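Putative TOXIN related protein (Parabacteroides distasonis ATCC 8503, PDB 3K0Y) is of unknown function, possibly toxin-related, and probably combines a NigD-like OB domain with a NigD-like beta-sandwich domain. Local coordinates at residues F58-D63 and H74-N79; G130-F135 and A156-Q161; K87-N92 and F171-L176; Q52-N57 and I81-T86. All blocks are in the same frame, centred on the assembly; numbering follows the deposited sequence.

Contact 1 (F58-D63 and H74-N79); sequences FTILAD and HYIKVN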
loop_
_atom_site.group_PDB
_atom_site.type_symbol
_atom_site.label_atom_id
_atom_site.label_comp_id
_atom_site.label_asym_id
_atom_site.label_seq_id
_atom_site.Cartn_x
_atom_site.Cartn_y
_atom_site.Cartn_z
ATOM N N PHE A 58 10.842 -12.735 -9.569
ATOM C CA PHE A 58 11.428 -12.530 -10.879
ATOM C C PHE A 58 12.929 -12.901 -10.901
ATOM O O PHE A 58 13.613 -12.919 -9.868
ATOM C CB PHE A 58 11.199 -11.084 -11.367
ATOM C CG PHE A 58 11.877 -10.029 -10.527
ATOM C CD1 PHE A 58 11.256 -9.512 -9.395
ATOM C CD2 PHE A 58 13.152 -9.558 -10.856
ATOM C CE1 PHE A 58 11.879 -8.560 -8.612
ATOM C CE2 PHE A 58 13.774 -8.585 -10.068
ATOM C CZ PHE A 58 13.122 -8.085 -8.944
ATOM N N THR A 59 13.402 -13.205 -12.101
ATOM C CA THR A 59 14.797 -13.537 -12.371
ATOM C C THR A 59 15.308 -12.543 -13.407
ATOM O O THR A 59 14.696 -12.360 -14.458
ATOM C CB THR A 59 14.902 -14.948 -12.929
ATOM O OG1 THR A 59 14.367 -15.881 -11.978
ATOM C CG2 THR A 59 16.377 -15.324 -13.268
ATOM N N ILE A 60 16.422 -11.890 -13.097
ATOM C CA ILE A 60 17.018 -10.902 -13.988
ATOM C C ILE A 60 17.676 -11.614 -15.169
ATOM O O ILE A 60 18.441 -12.537 -14.957
ATOM C CB ILE A 60 18.094 -10.091 -13.245
ATOM C CG1 ILE A 60 17.438 -9.153 -12.218
ATOM C CG2 ILE A 60 19.006 -9.350 -14.250
ATOM C CD1 ILE A 60 17.221 -7.713 -12.686
ATOM N N LEU A 61 17.377 -11.179 -16.392
ATOM C CA LEU A 61 17.907 -11.819 -17.602
ATOM C C LEU A 61 19.058 -11.035 -18.240
ATOM O O LEU A 61 19.928 -11.623 -18.905
ATOM C CB LEU A 61 16.800 -12.008 -18.637
ATOM C CG LEU A 61 15.607 -12.886 -18.237
ATOM C CD1 LEU A 61 14.646 -13.046 -19.420
ATOM C CD2 LEU A 61 16.073 -14.250 -17.730
ATOM N N ALA A 62 19.044 -9.713 -18.056
ATOM C CA ALA A 62 20.066 -8.848 -18.631
ATOM C C ALA A 62 19.910 -7.433 -18.080
ATOM O O ALA A 62 18.800 -6.901 -18.038
ATOM C CB ALA A 62 19.994 -8.857 -20.172
ATOM N N ASP A 63 21.040 -6.836 -17.680
ATOM C CA ASP A 63 21.044 -5.620 -16.887
ATOM C C ASP A 63 21.719 -4.461 -17.615
ATOM O O ASP A 63 22.042 -3.439 -16.999
ATOM C CB ASP A 63 21.736 -5.875 -15.538
ATOM C CG ASP A 63 23.226 -6.151 -15.682
ATOM O OD1 ASP A 63 23.599 -6.879 -16.626
ATOM O OD2 ASP A 63 24.016 -5.640 -14.851
ATOM N N HIS A 74 15.709 -3.010 -16.841
ATOM C CA HIS A 74 16.233 -4.365 -17.029
ATOM C C HIS A 74 15.184 -5.296 -17.609
ATOM O O HIS A 74 13.993 -5.026 -17.501
ATOM C CB HIS A 74 16.732 -4.908 -15.693
ATOM C CG HIS A 74 17.439 -3.878 -14.874
ATOM N ND1 HIS A 74 16.785 -3.091 -13.946
ATOM C CD2 HIS A 74 18.726 -3.457 -14.891
ATOM C CE1 HIS A 74 17.648 -2.251 -13.403
ATOM N NE2 HIS A 74 18.832 -2.456 -13.955
ATOM N N TYR A 75 15.648 -6.379 -18.235
ATOM C CA TYR A 75 14.772 -7.432 -18.738
ATOM C C TYR A 75 14.625 -8.511 -17.679
ATOM O O TYR A 75 15.598 -8.872 -17.026
ATOM C CB TYR A 75 15.342 -8.053 -20.023
ATOM C CG TYR A 75 15.308 -7.144 -21.237
ATOM C CD1 TYR A 75 14.153 -7.016 -22.001
ATOM C CD2 TYR A 75 16.443 -6.439 -21.639
ATOM C CE1 TYR A 75 14.111 -6.196 -23.119
ATOM C CE2 TYR A 75 16.421 -5.613 -22.769
ATOM C CZ TYR A 75 15.246 -5.498 -23.502
ATOM O OH TYR A 75 15.204 -4.685 -24.613
ATOM N N ILE A 76 13.417 -9.038 -17.510
ATOM C CA ILE A 76 13.188 -10.094 -16.513
ATOM C C ILE A 76 12.330 -11.235 -17.005
ATOM O O ILE A 76 11.675 -11.135 -18.038
ATOM C CB ILE A 76 12.584 -9.528 -15.185
ATOM C CG1 ILE A 76 11.116 -9.089 -15.362
ATOM C CG2 ILE A 76 13.473 -8.399 -14.640
ATOM C CD1 ILE A 76 10.363 -8.737 -14.035
ATOM N N LYS A 77 12.405 -12.346 -16.278
ATOM C CA LYS A 77 11.372 -13.367 -16.316
ATOM C C LYS A 77 10.513 -13.224 -15.054
ATOM O O LYS A 77 11.020 -13.287 -13.925
ATOM C CB LYS A 77 11.963 -14.757 -16.342
ATOM C CG LYS A 77 10.917 -15.870 -16.320
ATOM C CD LYS A 77 11.582 -17.223 -16.468
ATOM C CE LYS A 77 10.642 -18.341 -16.086
ATOM N NZ LYS A 77 9.592 -18.565 -17.098
ATOM N N VAL A 78 9.222 -13.001 -15.256
ATOM C CA VAL A 78 8.255 -13.063 -14.185
ATOM C C VAL A 78 8.044 -14.534 -13.856
ATOM O O VAL A 78 7.538 -15.276 -14.665
ATOM C CB VAL A 78 6.914 -12.397 -14.623
ATOM C CG1 VAL A 78 5.806 -12.622 -13.577
ATOM C CG2 VAL A 78 7.143 -10.891 -14.879
ATOM N N ASN A 79 8.480 -14.968 -12.685
ATOM C CA ASN A 79 8.239 -16.341 -12.256
ATOM C C ASN A 79 6.861 -16.479 -11.649
ATOM O O ASN A 79 6.168 -17.470 -11.895
ATOM C CB ASN A 79 9.286 -16.792 -11.258
ATOM C CG ASN A 79 10.722 -16.662 -11.812
ATOM O OD1 ASN A 79 11.005 -17.060 -12.945
ATOM N ND2 ASN A 79 11.607 -16.069 -11.022
#
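Asn79 ND2 spends its two hydrogens on strand 52-62. One goes to Thr59 OG1 at 2.9 Å, nearly straight (173° at the hydrogen), with OG1 lying in the Asn79 amide plane; the other goes to Asn57 OD1. Two partners thus fix the rotation of the amide. On the Thr59 side, OG1 sits beside its own backbone N, anti to the carbonyl carbon (chi1 -60°), and the two side chains cross at about a right angle. Next to this link the strands pair antiparallel. Thr59 N gives to Lys77 O at 3.0 Å, and Lys77 N returns a bond to Thr59 O at 2.9 Å. Further on, Leu61 N reaches Tyr75 O (3.0 Å), but Tyr75 N goes to Ala62 O (3.2 Å), so Leu61 and Ala62 together face one residue. This is a classic beta bulge, and the near-helical backbone of Leu61 takes up the extra residue. Phe58, Ile60 and Ile76 share one face, where Phe58 and Ile76 are buried. Ile76 CD1 packs on Phe58 CB at 3.7 Å, while its other branch, CG2, approaches the Phe58 ring obliquely; Trp12 meets that ring from strand 11-22, and Leu36 packs on both residues. Ile60 CD1 reaches past the bulge to touch His74 CB, and beyond it Asp63 CA comes to the edge of the imidazole, 3.7 Å from His74 CD2. Lys77 turns its amine to Asn42. In this OB-domain hairpin the Asn79 amide, held by Thr59 and Asn57, thus adds side-chain bonds to the backbone pairing, while Phe58 and Ile76 bury apolar surface.

Contact 2 (G130-F135 and A156-Q161); sequences GKTAHF and AYDDPQ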
loop_
_atom_site.group_PDB
_atom_site.type_symbol
_atom_site.label_atom_id
_atom_site.label_comp_id
_atom_site.label_asym_id
_atom_site.label_seq_id
_atom_site.Cartn_x
_atom_site.Cartn_y
_atom_site.Cartn_z
ATOM N N GLY A 130 -11.962 -17.254 8.483
ATOM C CA GLY A 130 -12.308 -17.866 7.213
ATOM C C GLY A 130 -13.758 -17.671 6.842
ATOM O O GLY A 130 -14.211 -18.204 5.846
ATOM N N LYS A 131 -14.495 -16.908 7.638
ATOM C CA LYS A 131 -15.953 -16.786 7.505
ATOM C C LYS A 131 -16.385 -15.492 6.807
ATOM O O LYS A 131 -17.330 -15.489 6.020
ATOM C CB LYS A 131 -16.583 -16.881 8.904
ATOM C CG LYS A 131 -18.064 -16.502 9.028
ATOM C CD LYS A 131 -18.443 -16.244 10.513
ATOM C CE LYS A 131 -19.939 -16.403 10.769
ATOM N NZ LYS A 131 -20.658 -15.924 9.538
ATOM N N THR A 132 -15.710 -14.388 7.100
ATOM C CA THR A 132 -16.104 -13.080 6.552
ATOM C C THR A 132 -14.880 -12.280 6.182
ATOM O O THR A 132 -13.939 -12.181 6.960
ATOM C CB THR A 132 -16.906 -12.202 7.554
ATOM O OG1 THR A 132 -17.894 -12.983 8.192
ATOM C CG2 THR A 132 -17.583 -11.024 6.846
ATOM N N ALA A 133 -14.965 -11.698 4.991
ATOM C CA ALA A 133 -13.979 -10.829 4.411
ATOM C C ALA A 133 -13.746 -9.586 5.309
ATOM O O ALA A 133 -14.693 -8.989 5.802
ATOM C CB ALA A 133 -14.493 -10.415 2.994
ATOM N N HIS A 134 -12.485 -9.228 5.541
ATOM C CA HIS A 134 -12.138 -8.048 6.321
ATOM C C HIS A 134 -12.019 -6.818 5.398
ATOM O O HIS A 134 -11.568 -6.947 4.286
ATOM C CB HIS A 134 -10.828 -8.263 7.063
ATOM C CG HIS A 134 -10.846 -9.393 8.039
ATOM N ND1 HIS A 134 -9.929 -9.493 9.064
ATOM C CD2 HIS A 134 -11.647 -10.491 8.136
ATOM C CE1 HIS A 134 -10.187 -10.589 9.767
ATOM N NE2 HIS A 134 -11.226 -11.206 9.226
ATOM N N PHE A 135 -12.437 -5.644 5.886
ATOM C CA PHE A 135 -12.413 -4.380 5.143
ATOM C C PHE A 135 -11.193 -3.598 5.617
ATOM O O PHE A 135 -11.085 -3.336 6.795
ATOM C CB PHE A 135 -13.676 -3.617 5.512
ATOM C CG PHE A 135 -14.055 -2.478 4.601
ATOM C CD1 PHE A 135 -13.758 -2.482 3.244
ATOM C CD2 PHE A 135 -14.862 -1.470 5.110
ATOM C CE1 PHE A 135 -14.199 -1.474 2.396
ATOM C CE2 PHE A 135 -15.319 -0.427 4.289
ATOM C CZ PHE A 135 -14.990 -0.442 2.902
ATOM N N ALA A 156 -12.980 -6.497 10.936
ATOM C CA ALA A 156 -13.140 -7.965 10.865
ATOM C C ALA A 156 -14.611 -8.441 10.907
ATOM O O ALA A 156 -14.882 -9.652 10.753
ATOM C CB ALA A 156 -12.378 -8.614 12.038
ATOM N N TYR A 157 -15.530 -7.506 11.167
ATOM C CA TYR A 157 -16.983 -7.795 11.318
ATOM C C TYR A 157 -17.189 -8.951 12.308
ATOM O O TYR A 157 -16.704 -8.895 13.423
ATOM C CB TYR A 157 -17.665 -8.048 9.942
ATOM C CG TYR A 157 -17.508 -6.892 8.966
ATOM C CD1 TYR A 157 -18.259 -5.717 9.108
ATOM C CD2 TYR A 157 -16.561 -6.956 7.941
ATOM C CE1 TYR A 157 -18.095 -4.650 8.209
ATOM C CE2 TYR A 157 -16.352 -5.882 7.051
ATOM C CZ TYR A 157 -17.115 -4.747 7.189
ATOM O OH TYR A 157 -16.891 -3.734 6.312
ATOM N N ASP A 158 -17.880 -9.999 11.901
ATOM C CA ASP A 158 -18.143 -11.145 12.790
ATOM C C ASP A 158 -17.211 -12.331 12.546
ATOM O O ASP A 158 -17.513 -13.423 12.968
ATOM C CB ASP A 158 -19.612 -11.610 12.644
ATOM C CG ASP A 158 -19.972 -12.017 11.220
ATOM O OD1 ASP A 158 -19.198 -11.791 10.263
ATOM O OD2 ASP A 158 -21.065 -12.561 11.038
ATOM N N ASP A 159 -16.094 -12.122 11.848
ATOM C CA ASP A 159 -15.146 -13.198 11.585
ATOM C C ASP A 159 -14.594 -13.792 12.878
ATOM O O ASP A 159 -13.991 -13.098 13.663
ATOM C CB ASP A 159 -13.973 -12.717 10.740
ATOM C CG ASP A 159 -13.304 -13.831 9.990
ATOM O OD1 ASP A 159 -13.988 -14.834 9.609
ATOM O OD2 ASP A 159 -12.093 -13.692 9.740
ATOM N N PRO A 160 -14.779 -15.109 13.087
ATOM C CA PRO A 160 -14.098 -15.687 14.231
ATOM C C PRO A 160 -12.583 -15.462 14.163
ATOM O O PRO A 160 -12.026 -15.257 13.089
ATOM C CB PRO A 160 -14.424 -17.179 14.144
ATOM C CG PRO A 160 -15.513 -17.321 13.172
ATOM C CD PRO A 160 -15.460 -16.112 12.275
ATOM N N GLN A 161 -11.954 -15.506 15.327
ATOM C CA GLN A 161 -10.526 -15.318 15.512
ATOM C C GLN A 161 -9.862 -16.674 15.759
ATOM O O GLN A 161 -9.509 -16.983 16.874
ATOM C CB GLN A 161 -10.338 -14.410 16.707
ATOM C CG GLN A 161 -11.274 -13.260 16.639
ATOM C CD GLN A 161 -10.981 -12.198 17.639
ATOM O OE1 GLN A 161 -10.535 -12.471 18.749
ATOM N NE2 GLN A 161 -11.268 -10.972 17.273
#
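Both oxygens of the buried Asp159 carboxylate are engaged, and its hydrogen-bond partners are N-H groups. OD1 accepts Lys131 N at 2.9 Å on its syn side and Thr132 N at 3.1 Å from well above the carboxylate plane. OD2 accepts His134 NE2 at 2.7 Å on its anti side, and also Gly129 N. The carboxylate stands almost perpendicular to the imidazole (82° between planes), yet OD2 lies near the ring plane, at the edge. Asp159 CG is anti to the backbone N (chi1 -156°), which carries the group across to the facing loop. His134 ND1 is taken by His154 and Trp128 stacks on the ring, while Ala156 CA sits over the ring centre in a CH-pi contact, 3.9 Å from the centroid. Beside this, Thr132 OG1 donates to Asp158 OD1 at 2.7 Å, and Lys131 NZ makes a long salt bridge to Asp158 OD2 (3.7 Å). Tyr157 OH reaches Phe135 CD2 at 3.3 Å. Residues 156-159 form a type II' turn, closed by Asp159 N to Ala156 O. Two irregular loops of the beta-sandwich domain are thus joined by an aspartate that binds the facing backbone, together with a His-carboxylate hydrogen bond.

Contact 3 (K87-N92 and F171-L176); sequences KSIAKN and FNLSSL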
loop_
_atom_site.group_PDB
_atom_site.type_symbol
_atom_site.label_atom_id
_atom_site.label_comp_id
_atom_site.label_asym_id
_atom_site.label_seq_id
_atom_site.Cartn_x
_atom_site.Cartn_y
_atom_site.Cartn_z
ATOM N N LYS A 87 -5.679 0.249 -3.063
ATOM C CA LYS A 87 -6.823 1.083 -2.913
ATOM C C LYS A 87 -6.418 2.548 -2.810
ATOM O O LYS A 87 -5.275 2.864 -2.464
ATOM C CB LYS A 87 -7.584 0.685 -1.662
ATOM C CG LYS A 87 -8.183 -0.711 -1.763
ATOM C CD LYS A 87 -8.825 -1.159 -0.429
ATOM C CE LYS A 87 -10.109 -0.554 -0.234
ATOM N NZ LYS A 87 -10.793 -1.140 0.915
ATOM N N SER A 88 -7.367 3.445 -3.017
ATOM C CA SER A 88 -7.071 4.804 -2.722
ATOM C C SER A 88 -7.584 5.103 -1.326
ATOM O O SER A 88 -8.187 4.222 -0.667
ATOM C CB SER A 88 -7.550 5.722 -3.826
ATOM O OG SER A 88 -8.884 5.568 -3.927
ATOM N N ILE A 89 -7.169 6.256 -0.809
ATOM C CA ILE A 89 -7.622 6.748 0.496
ATOM C C ILE A 89 -9.186 6.805 0.481
ATOM O O ILE A 89 -9.769 7.329 -0.463
ATOM C CB ILE A 89 -6.982 8.121 0.817
ATOM C CG1 ILE A 89 -5.485 7.982 1.176
ATOM C CG2 ILE A 89 -7.711 8.832 2.010
ATOM C CD1 ILE A 89 -4.680 9.281 1.156
ATOM N N ALA A 90 -9.853 6.284 1.509
ATOM C CA ALA A 90 -11.331 6.250 1.510
ATOM C C ALA A 90 -11.954 7.547 2.065
ATOM O O ALA A 90 -11.294 8.363 2.734
ATOM C CB ALA A 90 -11.848 5.029 2.259
ATOM N N LYS A 91 -13.233 7.755 1.800
ATOM C CA LYS A 91 -13.883 8.966 2.247
ATOM C C LYS A 91 -14.001 8.950 3.784
ATOM O O LYS A 91 -14.311 7.905 4.384
ATOM C CB LYS A 91 -15.268 9.076 1.596
ATOM N N ASN A 92 -13.732 10.084 4.420
ATOM C CA ASN A 92 -13.984 10.229 5.840
ATOM C C ASN A 92 -15.507 10.060 6.000
ATOM O O ASN A 92 -16.287 10.455 5.118
ATOM C CB ASN A 92 -13.478 11.598 6.391
ATOM C CG ASN A 92 -13.620 11.714 7.909
ATOM O OD1 ASN A 92 -13.728 10.703 8.580
ATOM N ND2 ASN A 92 -13.603 12.944 8.460
ATOM N N PHE A 171 -1.771 1.592 -0.475
ATOM C CA PHE A 171 -2.680 2.738 -0.627
ATOM C C PHE A 171 -2.039 3.843 -1.487
ATOM O O PHE A 171 -0.917 4.299 -1.230
ATOM C CB PHE A 171 -3.068 3.307 0.746
ATOM C CG PHE A 171 -3.822 2.332 1.616
ATOM C CD1 PHE A 171 -5.166 2.053 1.379
ATOM C CD2 PHE A 171 -3.216 1.728 2.710
ATOM C CE1 PHE A 171 -5.860 1.179 2.191
ATOM C CE2 PHE A 171 -3.948 0.866 3.546
ATOM C CZ PHE A 171 -5.228 0.581 3.291
ATOM N N ASN A 172 -2.752 4.255 -2.526
ATOM C CA ASN A 172 -2.267 5.270 -3.429
ATOM C C ASN A 172 -2.339 6.595 -2.683
ATOM O O ASN A 172 -3.405 7.001 -2.215
ATOM C CB ASN A 172 -3.125 5.259 -4.704
ATOM C CG ASN A 172 -2.557 6.089 -5.821
ATOM O OD1 ASN A 172 -1.980 7.145 -5.583
ATOM N ND2 ASN A 172 -2.806 5.675 -7.063
ATOM N N LEU A 173 -1.203 7.271 -2.554
ATOM C CA LEU A 173 -1.155 8.552 -1.823
ATOM C C LEU A 173 -1.293 9.775 -2.698
ATOM O O LEU A 173 -1.102 10.897 -2.235
ATOM C CB LEU A 173 0.149 8.676 -1.031
ATOM C CG LEU A 173 0.355 7.580 0.002
ATOM C CD1 LEU A 173 1.705 7.717 0.721
ATOM C CD2 LEU A 173 -0.778 7.575 0.980
ATOM N N SER A 174 -1.623 9.581 -3.957
ATOM C CA SER A 174 -1.559 10.680 -4.894
ATOM C C SER A 174 -2.627 11.754 -4.622
ATOM O O SER A 174 -2.537 12.814 -5.177
ATOM C CB SER A 174 -1.674 10.140 -6.334
ATOM O OG SER A 174 -2.971 9.654 -6.578
ATOM N N SER A 175 -3.619 11.452 -3.777
ATOM C CA SER A 175 -4.676 12.371 -3.370
ATOM C C SER A 175 -4.265 13.237 -2.182
ATOM O O SER A 175 -5.054 14.068 -1.756
ATOM C CB SER A 175 -5.942 11.568 -2.969
ATOM O OG SER A 175 -5.727 10.862 -1.742
ATOM N N LEU A 176 -3.073 13.041 -1.619
ATOM C CA LEU A 176 -2.603 13.931 -0.563
ATOM C C LEU A 176 -2.207 15.269 -1.203
ATOM O O LEU A 176 -1.814 15.287 -2.366
ATOM C CB LEU A 176 -1.418 13.366 0.201
ATOM C CG LEU A 176 -1.695 12.120 1.059
ATOM C CD1 LEU A 176 -0.358 11.635 1.647
ATOM C CD2 LEU A 176 -2.756 12.368 2.128
HETATM O O HOH W 1 -5.648 8.297 -2.569
#
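A short parallel beta pairing of Lys87 with Phe171 marks the place where strand 74-88, which pairs with strand 52-62 in the OB-domain hairpin, runs on to pair with strand 163-172. Asn172 N donates to Lys87 O at 2.9 Å, and Phe171 CA sends a CH contact to the same oxygen at 3.2 Å. Lys87 also has a backbone hydrogen bond with Ala170, which completes the parallel pairing. Phe171 CD1 touches Lys87 CB, while Ile122, Leu138 and Phe152 pack around the Phe171 side chain; the Lys87 amine leaves for Ile136 O and Asn137. Beyond Ser88 the chains part, and a water takes over the pairing. It accepts from Ile89 N at 3.1 Å, donates to Asn172 O at 2.6 Å and lies 2.7 Å from Ser175 OG, tying three groups of the two segments together. The 171-176 side is shaped by an Asx turn, in which Asn172 OD1 takes Ser174 N in its carbonyl plane and Ser174 OG from above that plane. It runs into a type I turn from Leu173 to Leu176. Next to the water, Ile89 CD1 packs 3.8 Å from Leu176 CD2, the side chains crossing at about a right angle, and lies 3.5 Å from Ser175 OG.

Contact 4 (Q52-N57 and I81-T86); sequences QRALVN and IHNILT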
loop_
_atom_site.group_PDB
_atom_site.type_symbol
_atom_site.label_atom_id
_atom_site.label_comp_id
_atom_site.label_asym_id
_atom_site.label_seq_id
_atom_site.Cartn_x
_atom_site.Cartn_y
_atom_site.Cartn_z
ATOM N N GLN A 52 -1.928 -0.704 -9.680
ATOM C CA GLN A 52 -2.098 -1.962 -8.971
ATOM C C GLN A 52 -0.706 -2.375 -8.552
ATOM O O GLN A 52 0.213 -2.317 -9.372
ATOM C CB GLN A 52 -2.684 -2.998 -9.933
ATOM C CG GLN A 52 -2.739 -4.383 -9.441
ATOM C CD GLN A 52 -3.724 -4.571 -8.316
ATOM O OE1 GLN A 52 -4.894 -4.329 -8.476
ATOM N NE2 GLN A 52 -3.247 -5.055 -7.183
ATOM N N ARG A 53 -0.532 -2.762 -7.298
ATOM C CA ARG A 53 0.768 -3.312 -6.872
ATOM C C ARG A 53 0.675 -4.822 -6.814
ATOM O O ARG A 53 -0.433 -5.378 -6.723
ATOM C CB ARG A 53 1.161 -2.764 -5.517
ATOM C CG ARG A 53 1.180 -1.261 -5.453
ATOM C CD ARG A 53 2.372 -0.765 -4.601
ATOM N NE ARG A 53 3.554 -0.629 -5.439
ATOM C CZ ARG A 53 4.797 -0.509 -4.968
ATOM N NH1 ARG A 53 5.030 -0.539 -3.659
ATOM N NH2 ARG A 53 5.782 -0.343 -5.807
ATOM N N ALA A 54 1.825 -5.471 -6.841
ATOM C CA ALA A 54 1.901 -6.924 -6.831
ATOM C C ALA A 54 3.186 -7.362 -6.139
ATOM O O ALA A 54 4.160 -6.626 -6.119
ATOM C CB ALA A 54 1.847 -7.502 -8.237
ATOM N N LEU A 55 3.131 -8.522 -5.517
ATOM C CA LEU A 55 4.309 -9.222 -5.064
ATOM C C LEU A 55 4.819 -10.061 -6.249
ATOM O O LEU A 55 4.104 -10.939 -6.761
ATOM C CB LEU A 55 3.950 -10.101 -3.854
ATOM C CG LEU A 55 5.122 -10.707 -3.077
ATOM C CD1 LEU A 55 6.001 -9.628 -2.440
ATOM C CD2 LEU A 55 4.551 -11.699 -2.017
ATOM N N VAL A 56 6.031 -9.766 -6.693
ATOM C CA VAL A 56 6.609 -10.360 -7.877
ATOM C C VAL A 56 7.875 -11.175 -7.576
ATOM O O VAL A 56 8.797 -10.671 -6.956
ATOM C CB VAL A 56 6.965 -9.284 -8.926
ATOM C CG1 VAL A 56 7.489 -9.941 -10.185
ATOM C CG2 VAL A 56 5.720 -8.374 -9.251
ATOM N N ASN A 57 7.899 -12.421 -8.054
ATOM C CA ASN A 57 9.061 -13.297 -8.006
ATOM C C ASN A 57 9.638 -13.280 -9.423
ATOM O O ASN A 57 8.960 -13.677 -10.379
ATOM C CB ASN A 57 8.631 -14.699 -7.609
ATOM C CG ASN A 57 9.830 -15.693 -7.448
ATOM O OD1 ASN A 57 10.885 -15.568 -8.087
ATOM N ND2 ASN A 57 9.645 -16.671 -6.573
ATOM N N ILE A 81 3.476 -13.719 -9.908
ATOM C CA ILE A 81 3.024 -12.366 -9.642
ATOM C C ILE A 81 1.680 -12.499 -8.924
ATOM O O ILE A 81 0.729 -13.115 -9.446
ATOM C CB ILE A 81 2.960 -11.532 -10.950
ATOM C CG1 ILE A 81 2.358 -10.152 -10.697
ATOM C CG2 ILE A 81 2.166 -12.305 -12.026
ATOM C CD1 ILE A 81 2.676 -9.167 -11.782
ATOM N N HIS A 82 1.661 -11.996 -7.693
ATOM C CA HIS A 82 0.501 -12.063 -6.818
ATOM C C HIS A 82 0.052 -10.647 -6.484
ATOM O O HIS A 82 0.743 -9.938 -5.769
ATOM C CB HIS A 82 0.870 -12.797 -5.528
ATOM C CG HIS A 82 1.681 -14.037 -5.743
ATOM N ND1 HIS A 82 1.164 -15.168 -6.324
ATOM C CD2 HIS A 82 2.970 -14.330 -5.426
ATOM C CE1 HIS A 82 2.101 -16.102 -6.373
ATOM N NE2 HIS A 82 3.199 -15.619 -5.823
ATOM N N ASN A 83 -1.099 -10.231 -7.004
ATOM C CA ASN A 83 -1.588 -8.895 -6.721
ATOM C C ASN A 83 -1.743 -8.632 -5.225
ATOM O O ASN A 83 -2.104 -9.510 -4.447
ATOM C CB ASN A 83 -2.912 -8.671 -7.415
ATOM C CG ASN A 83 -2.756 -8.527 -8.915
ATOM O OD1 ASN A 83 -1.628 -8.512 -9.431
ATOM N ND2 ASN A 83 -3.880 -8.424 -9.626
ATOM N N ILE A 84 -1.418 -7.408 -4.849
ATOM C CA ILE A 84 -1.588 -6.925 -3.505
ATOM C C ILE A 84 -2.833 -6.022 -3.577
ATOM O O ILE A 84 -2.961 -5.206 -4.487
ATOM C CB ILE A 84 -0.340 -6.149 -3.046
ATOM C CG1 ILE A 84 0.828 -7.105 -2.851
ATOM C CG2 ILE A 84 -0.633 -5.335 -1.774
ATOM C CD1 ILE A 84 2.209 -6.414 -2.704
ATOM N N LEU A 85 -3.754 -6.179 -2.640
ATOM C CA LEU A 85 -4.895 -5.273 -2.574
ATOM C C LEU A 85 -4.406 -3.793 -2.615
ATOM O O LEU A 85 -3.656 -3.359 -1.741
ATOM C CB LEU A 85 -5.708 -5.523 -1.301
ATOM C CG LEU A 85 -6.849 -4.562 -1.064
ATOM C CD1 LEU A 85 -8.010 -4.781 -2.229
ATOM C CD2 LEU A 85 -7.443 -4.712 0.306
ATOM N N THR A 86 -4.829 -3.052 -3.638
ATOM C CA THR A 86 -4.411 -1.675 -3.881
ATOM C C THR A 86 -5.620 -0.745 -3.950
ATOM O O THR A 86 -6.477 -0.935 -4.779
ATOM C CB THR A 86 -3.553 -1.606 -5.164
ATOM O OG1 THR A 86 -2.441 -2.528 -4.997
ATOM C CG2 THR A 86 -3.014 -0.169 -5.371
HETATM O O HOH W 2 -6.145 -4.532 -5.880
#
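Thr86 OG1 works in both directions: it accepts Arg53 N at 3.0 Å, nearly straight at 166°, and donates to Ile84 O within its own strand at 2.8 Å. Its first torsion (chi1 -56°) places the hydroxyl anti to the carbonyl carbon and beside its own backbone N, from where it meets Arg53 N. The Gln52 side chain folds back, bent at chi2, and NE2 bonds Arg53 O at 2.9 Å on a carbonyl lone pair; a second, weak bond bends to Ile84 O. Arg53 O is therefore gripped twice, because Ile84 N also donates to it (2.9 Å) from above the carbonyl plane. Gln52 OE1 accepts from a water that in turn accepts Thr86 N at 3.0 Å, so that the water bridges the two strands. The amide of Asn83 stacks almost parallel on that of Gln52, with planes 15° apart, and its OD1 takes the hydroxyl of Tyr46. These residues belong to the long antiparallel hairpin of strands 52-62 and 74-88, a curved part of the OB domain. In its regular stretch Leu55 N donates to His82 O and His82 N to Leu55 O, each at 2.8 Å. The buried guanidinium of Arg53 leads away from the hairpin to a salt bridge with Asp31 and to hydrogen bonds with Thr17 and Asn121. On the face of Ala54 and Val56, Ile81 lies side by side with Val56, and its CG1 meets Ala54 CB at 3.7 Å. Across the sheet, Ile84 CD1 packs against the Leu55 backbone N, and the Leu55 side chain lies about 4 Å from a bound nonaethylene glycol, probably from the crystallisation liquor.

Contacts 1 and 4 are two parts of one hairpin, strands 52-62 and 74-88, with centres 17 Å apart; contact 1 lies nearer the turn, nested within the loop that contact 4 closes, and Asn79 N probably bonds Asn57 O between them. Strand 74-88 then runs on into contact 3, whose centre is 18 Å from that of contact 4, and there pairs with strand 163-172, so a single beta-sheet links the OB domain to the beta-sandwich domain. Contact 2 is nested in the long loop closed by contact 3, about 23 Å away between centres, and touches it where Phe135 packs on Lys87. Contacts 1 and 2 lie 38 Å apart, toward the far ends of the two domains that strand 74-88 joins.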